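Local coordinates for hypothetical protein Atu2144 (Agrobacterium tumefaciens, PDB 2ODF) that is of unknown function but probably hydrolyses amide bonds, as a metal-dependent enzyme related to N-formylglutamate amidohydrolase, at residues A[84-96]-A[201-213]. Sequence-based numbering, arbitrary orientation.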
loop_
_atom_site.group_PDB
_atom_site.type_symbol
_atom_site.label_atom_id
_atom_site.label_comp_id
_atom_site.label_asym_id
_atom_site.label_seq_id
_atom_site.Cartn_x
_atom_site.Cartn_y
_atom_site.Cartn_z
ATOM N N ARG A 84 -7.588 -13.139 5.554
ATOM C CA ARG A 84 -8.226 -12.113 4.730
ATOM C C ARG A 84 -9.033 -11.114 5.588
ATOM O O ARG A 84 -9.447 -10.058 5.087
ATOM C CB ARG A 84 -9.176 -12.758 3.709
ATOM C CG ARG A 84 -10.398 -13.500 4.352
ATOM C CD ARG A 84 -11.330 -14.094 3.321
ATOM N NE ARG A 84 -11.877 -13.070 2.440
ATOM C CZ ARG A 84 -12.780 -13.272 1.491
ATOM N NH1 ARG A 84 -13.243 -14.485 1.247
ATOM N NH2 ARG A 84 -13.191 -12.253 0.757
ATOM N N LEU A 85 -9.340 -11.492 6.831
ATOM C CA LEU A 85 -10.014 -10.552 7.750
ATOM C C LEU A 85 -9.140 -9.368 8.119
ATOM O O LEU A 85 -9.673 -8.271 8.348
ATOM C CB LEU A 85 -10.489 -11.240 9.015
ATOM C CG LEU A 85 -11.661 -12.210 8.878
ATOM C CD1 LEU A 85 -11.752 -12.999 10.161
ATOM C CD2 LEU A 85 -12.925 -11.506 8.584
ATOM N N VAL A 86 -7.822 -9.572 8.172
ATOM C CA VAL A 86 -6.890 -8.506 8.465
ATOM C C VAL A 86 -6.615 -7.679 7.195
ATOM O O VAL A 86 -6.718 -6.450 7.195
ATOM C CB VAL A 86 -5.577 -9.031 9.098
ATOM C CG1 VAL A 86 -4.647 -7.847 9.447
ATOM C CG2 VAL A 86 -5.901 -9.812 10.383
ATOM N N TYR A 87 -6.316 -8.364 6.100
ATOM C CA TYR A 87 -6.189 -7.705 4.800
ATOM C C TYR A 87 -6.527 -8.737 3.728
ATOM O O TYR A 87 -5.872 -9.796 3.654
ATOM C CB TYR A 87 -4.783 -7.089 4.550
ATOM C CG TYR A 87 -4.822 -6.172 3.347
ATOM C CD1 TYR A 87 -5.037 -6.689 2.070
ATOM C CD2 TYR A 87 -4.739 -4.790 3.478
ATOM C CE1 TYR A 87 -5.156 -5.859 0.966
ATOM C CE2 TYR A 87 -4.842 -3.959 2.365
ATOM C CZ TYR A 87 -5.073 -4.510 1.104
ATOM O OH TYR A 87 -5.220 -3.723 -0.037
ATOM N N ASP A 88 -7.533 -8.436 2.909
ATOM C CA ASP A 88 -7.906 -9.299 1.789
ATOM C C ASP A 88 -6.985 -8.982 0.622
ATOM O O ASP A 88 -7.162 -7.989 -0.074
ATOM C CB ASP A 88 -9.378 -9.106 1.392
ATOM C CG ASP A 88 -9.847 -10.144 0.375
ATOM O OD1 ASP A 88 -8.988 -10.711 -0.345
ATOM O OD2 ASP A 88 -11.067 -10.396 0.310
ATOM N N CYS A 89 -5.979 -9.829 0.429
ATOM C CA CYS A 89 -4.953 -9.556 -0.578
ATOM C C CYS A 89 -5.480 -9.595 -2.013
ATOM O O CYS A 89 -4.769 -9.200 -2.935
ATOM C CB CYS A 89 -3.782 -10.488 -0.396
ATOM S SG CYS A 89 -2.774 -10.036 0.988
ATOM N N ASN A 90 -6.714 -10.051 -2.204
ATOM C CA ASN A 90 -7.358 -9.966 -3.511
ATOM C C ASN A 90 -8.167 -8.672 -3.645
ATOM O O ASN A 90 -9.085 -8.618 -4.431
ATOM C CB ASN A 90 -8.288 -11.180 -3.755
ATOM C CG ASN A 90 -8.654 -11.361 -5.240
ATOM O OD1 ASN A 90 -7.931 -10.924 -6.126
ATOM N ND2 ASN A 90 -9.755 -12.041 -5.497
ATOM N N ARG A 91 -7.823 -7.643 -2.865
ATOM C CA ARG A 91 -8.467 -6.324 -2.938
ATOM C C ARG A 91 -7.423 -5.203 -2.816
ATOM O O ARG A 91 -6.497 -5.328 -2.023
ATOM C CB ARG A 91 -9.450 -6.148 -1.801
ATOM C CG ARG A 91 -10.634 -7.101 -1.849
ATOM C CD ARG A 91 -11.569 -6.879 -3.020
ATOM N NE ARG A 91 -12.683 -7.797 -2.844
ATOM C CZ ARG A 91 -13.937 -7.611 -3.236
ATOM N NH1 ARG A 91 -14.345 -6.511 -3.858
ATOM N NH2 ARG A 91 -14.818 -8.570 -2.962
ATOM N N PRO A 92 -7.569 -4.116 -3.593
ATOM C CA PRO A 92 -6.684 -2.981 -3.409
ATOM C C PRO A 92 -7.069 -2.192 -2.143
ATOM O O PRO A 92 -8.217 -2.305 -1.666
ATOM C CB PRO A 92 -6.921 -2.160 -4.689
ATOM C CG PRO A 92 -8.303 -2.481 -5.078
ATOM C CD PRO A 92 -8.518 -3.890 -4.691
ATOM N N PRO A 93 -6.120 -1.431 -1.571
ATOM C CA PRO A 93 -6.389 -0.768 -0.320
ATOM C C PRO A 93 -7.483 0.300 -0.371
ATOM O O PRO A 93 -8.014 0.635 0.676
ATOM C CB PRO A 93 -5.027 -0.180 0.084
ATOM C CG PRO A 93 -4.209 -0.185 -1.077
ATOM C CD PRO A 93 -4.731 -1.234 -2.016
ATOM N N GLU A 94 -7.825 0.773 -1.572
ATOM C CA GLU A 94 -8.939 1.699 -1.815
ATOM C C GLU A 94 -10.309 1.018 -1.650
ATOM O O GLU A 94 -11.305 1.686 -1.376
ATOM C CB GLU A 94 -8.805 2.386 -3.211
ATOM C CG GLU A 94 -7.919 1.646 -4.361
ATOM C CD GLU A 94 -6.373 1.655 -4.158
ATOM O OE1 GLU A 94 -5.930 0.696 -3.543
ATOM O OE2 GLU A 94 -5.559 2.545 -4.609
ATOM N N SER A 95 -10.375 -0.307 -1.804
ATOM C CA SER A 95 -11.653 -1.018 -1.697
ATOM C C SER A 95 -12.112 -1.182 -0.249
ATOM O O SER A 95 -11.306 -1.520 0.612
ATOM C CB SER A 95 -11.525 -2.421 -2.310
ATOM O OG SER A 95 -12.676 -3.204 -2.018
ATOM N N PRO A 96 -13.422 -0.990 0.021
ATOM C CA PRO A 96 -13.931 -1.282 1.364
ATOM C C PRO A 96 -13.788 -2.731 1.783
ATOM O O PRO A 96 -13.825 -3.035 2.977
ATOM C CB PRO A 96 -15.420 -0.923 1.263
ATOM C CG PRO A 96 -15.524 -0.006 0.167
ATOM C CD PRO A 96 -14.478 -0.424 -0.834
ATOM N N GLY A 201 -17.591 -12.798 -10.486
ATOM C CA GLY A 201 -16.828 -12.417 -11.669
ATOM C C GLY A 201 -16.156 -11.065 -11.460
ATOM O O GLY A 201 -16.223 -10.486 -10.357
ATOM N N PRO A 202 -15.493 -10.551 -12.511
ATOM C CA PRO A 202 -14.788 -9.263 -12.393
ATOM C C PRO A 202 -15.712 -8.117 -11.965
ATOM O O PRO A 202 -15.261 -7.138 -11.367
ATOM C CB PRO A 202 -14.190 -9.047 -13.796
ATOM C CG PRO A 202 -14.872 -9.990 -14.685
ATOM C CD PRO A 202 -15.338 -11.141 -13.854
ATOM N N GLU A 203 -17.004 -8.282 -12.215
ATOM C CA GLU A 203 -18.002 -7.324 -11.769
ATOM C C GLU A 203 -18.034 -7.163 -10.251
ATOM O O GLU A 203 -18.392 -6.098 -9.763
ATOM C CB GLU A 203 -19.380 -7.739 -12.280
ATOM C CG GLU A 203 -19.493 -7.699 -13.815
ATOM C CD GLU A 203 -20.791 -8.312 -14.325
ATOM O OE1 GLU A 203 -21.717 -8.512 -13.491
ATOM O OE2 GLU A 203 -20.897 -8.581 -15.560
ATOM N N ASP A 204 -17.642 -8.214 -9.521
ATOM C CA ASP A 204 -17.658 -8.239 -8.050
ATOM C C ASP A 204 -16.347 -7.806 -7.386
ATOM O O ASP A 204 -16.223 -7.829 -6.163
ATOM C CB ASP A 204 -18.034 -9.647 -7.584
ATOM C CG ASP A 204 -19.326 -10.131 -8.206
ATOM O OD1 ASP A 204 -20.371 -9.513 -7.923
ATOM O OD2 ASP A 204 -19.316 -11.106 -8.988
ATOM N N GLY A 205 -15.370 -7.396 -8.181
ATOM C CA GLY A 205 -14.074 -6.999 -7.643
ATOM C C GLY A 205 -13.210 -8.182 -7.217
ATOM O O GLY A 205 -12.270 -8.030 -6.444
ATOM N N VAL A 206 -13.472 -9.373 -7.745
ATOM C CA VAL A 206 -12.696 -10.528 -7.311
ATOM C C VAL A 206 -11.537 -10.895 -8.252
ATOM O O VAL A 206 -10.874 -11.885 -8.003
ATOM C CB VAL A 206 -13.609 -11.771 -7.123
ATOM C CG1 VAL A 206 -14.608 -11.509 -6.018
ATOM C CG2 VAL A 206 -14.318 -12.154 -8.445
ATOM N N THR A 207 -11.291 -10.117 -9.306
ATOM C CA THR A 207 -10.170 -10.418 -10.212
ATOM C C THR A 207 -8.962 -9.482 -10.017
ATOM O O THR A 207 -8.137 -9.345 -10.907
ATOM C CB THR A 207 -10.595 -10.420 -11.690
ATOM O OG1 THR A 207 -11.031 -9.105 -12.057
ATOM C CG2 THR A 207 -11.708 -11.439 -11.902
ATOM N N HIS A 208 -8.820 -8.891 -8.825
ATOM C CA HIS A 208 -7.692 -7.971 -8.545
ATOM C C HIS A 208 -6.339 -8.576 -8.837
ATOM O O HIS A 208 -5.518 -8.004 -9.565
ATOM C CB HIS A 208 -7.759 -7.525 -7.068
ATOM C CG HIS A 208 -6.741 -6.497 -6.699
ATOM N ND1 HIS A 208 -6.525 -5.360 -7.445
ATOM C CD2 HIS A 208 -5.867 -6.445 -5.670
ATOM C CE1 HIS A 208 -5.572 -4.641 -6.869
ATOM N NE2 HIS A 208 -5.174 -5.273 -5.779
ATOM N N THR A 209 -6.060 -9.736 -8.251
ATOM C CA THR A 209 -4.783 -10.418 -8.451
ATOM C C THR A 209 -4.456 -10.673 -9.951
ATOM O O THR A 209 -3.313 -10.519 -10.392
ATOM C CB THR A 209 -4.760 -11.723 -7.608
ATOM O OG1 THR A 209 -4.842 -11.368 -6.201
ATOM C CG2 THR A 209 -3.520 -12.532 -7.903
ATOM N N LEU A 210 -5.455 -11.074 -10.721
ATOM C CA LEU A 210 -5.304 -11.232 -12.170
ATOM C C LEU A 210 -4.957 -9.860 -12.832
ATOM O O LEU A 210 -4.050 -9.770 -13.669
ATOM C CB LEU A 210 -6.592 -11.792 -12.781
ATOM C CG LEU A 210 -7.113 -13.135 -12.213
ATOM C CD1 LEU A 210 -8.410 -13.577 -12.930
ATOM C CD2 LEU A 210 -5.984 -14.186 -12.276
ATOM N N ARG A 211 -5.667 -8.820 -12.427
ATOM C CA ARG A 211 -5.407 -7.458 -12.908
ATOM C C ARG A 211 -3.990 -6.980 -12.582
ATOM O O ARG A 211 -3.389 -6.280 -13.401
ATOM C CB ARG A 211 -6.437 -6.448 -12.394
ATOM C CG ARG A 211 -7.836 -6.662 -12.934
ATOM C CD ARG A 211 -8.841 -5.641 -12.448
ATOM N NE ARG A 211 -10.126 -5.895 -13.096
ATOM C CZ ARG A 211 -11.257 -5.282 -12.788
ATOM N NH1 ARG A 211 -11.278 -4.332 -11.857
ATOM N NH2 ARG A 211 -12.372 -5.616 -13.432
ATOM N N LEU A 212 -3.450 -7.353 -11.418
ATOM C CA LEU A 212 -2.089 -6.953 -11.037
ATOM C C LEU A 212 -0.984 -7.702 -11.760
ATOM O O LEU A 212 0.047 -7.115 -12.093
ATOM C CB LEU A 212 -1.867 -7.134 -9.532
ATOM C CG LEU A 212 -2.643 -6.251 -8.541
ATOM C CD1 LEU A 212 -2.040 -6.413 -7.145
ATOM C CD2 LEU A 212 -2.664 -4.786 -8.993
ATOM N N HIS A 213 -1.175 -8.992 -11.993
ATOM C CA HIS A 213 -0.064 -9.873 -12.374
ATOM C C HIS A 213 -0.155 -10.538 -13.745
ATOM O O HIS A 213 0.881 -10.814 -14.338
ATOM C CB HIS A 213 0.097 -10.974 -11.319
ATOM C CG HIS A 213 0.356 -10.447 -9.937
ATOM N ND1 HIS A 213 1.514 -9.777 -9.609
ATOM C CD2 HIS A 213 -0.381 -10.509 -8.800
ATOM C CE1 HIS A 213 1.474 -9.441 -8.327
ATOM N NE2 HIS A 213 0.326 -9.852 -7.819
HETATM O O HOH W 1 -7.924 -12.352 -8.604
#
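N90 and H208 bring the two backbones closest, their CA atoms 5.4 Å apart, where the type I turn D88-R91 obliquely meets the first turn of helix 208-213, near its N-terminal end. N90 addresses the backbone N of T209, one of the NH groups that a helix start leaves without an internal acceptor. The N90 amide reaches across because chi1 of -163° turns CG away from the backbone N. T209 N donates to N90 OD1 at 3.1 Å, almost straight and nearly in line with the amide C=O. N90 ND2 donates to V206 O at 2.7 Å from above that carbonyl's plane, 46° out of it. A water bonded to N90 OD1 and V206 O adds a bridged path, fixing the amide's rotation.

P92 lies over one face of the H208 imidazole: P92 CD is 3.6 Å from the ring centroid and 3° off the normal, a CH-pi contact. L212 CG covers the opposite face, while E116 of the second subunit bonds H208 ND1 and Y127 OH bonds NE2, fixing the ring's rotation. R91 bends back so that G205 O sits 3.3 Å above one face of its guanidinium.

The contact joins the loop after strand 77-80 to the loop and short helix before strand 220-227. N90 also packs on E32 and H154, at or just after the ends of parallel strands 27-31 and 149-156, and T209 OG1 bonds E32, consistent with a pocket at that edge of the mixed sheet.

The N90 side chain thus serves a helix start from outside, although N90 O is buried without a partner. Two residues before N90, D88 OD1 accepts from N90 N in an Asx turn and is also hydrogen-bonded to H33 NE2, so a second-shell carboxylate positions the residue gripping the helix.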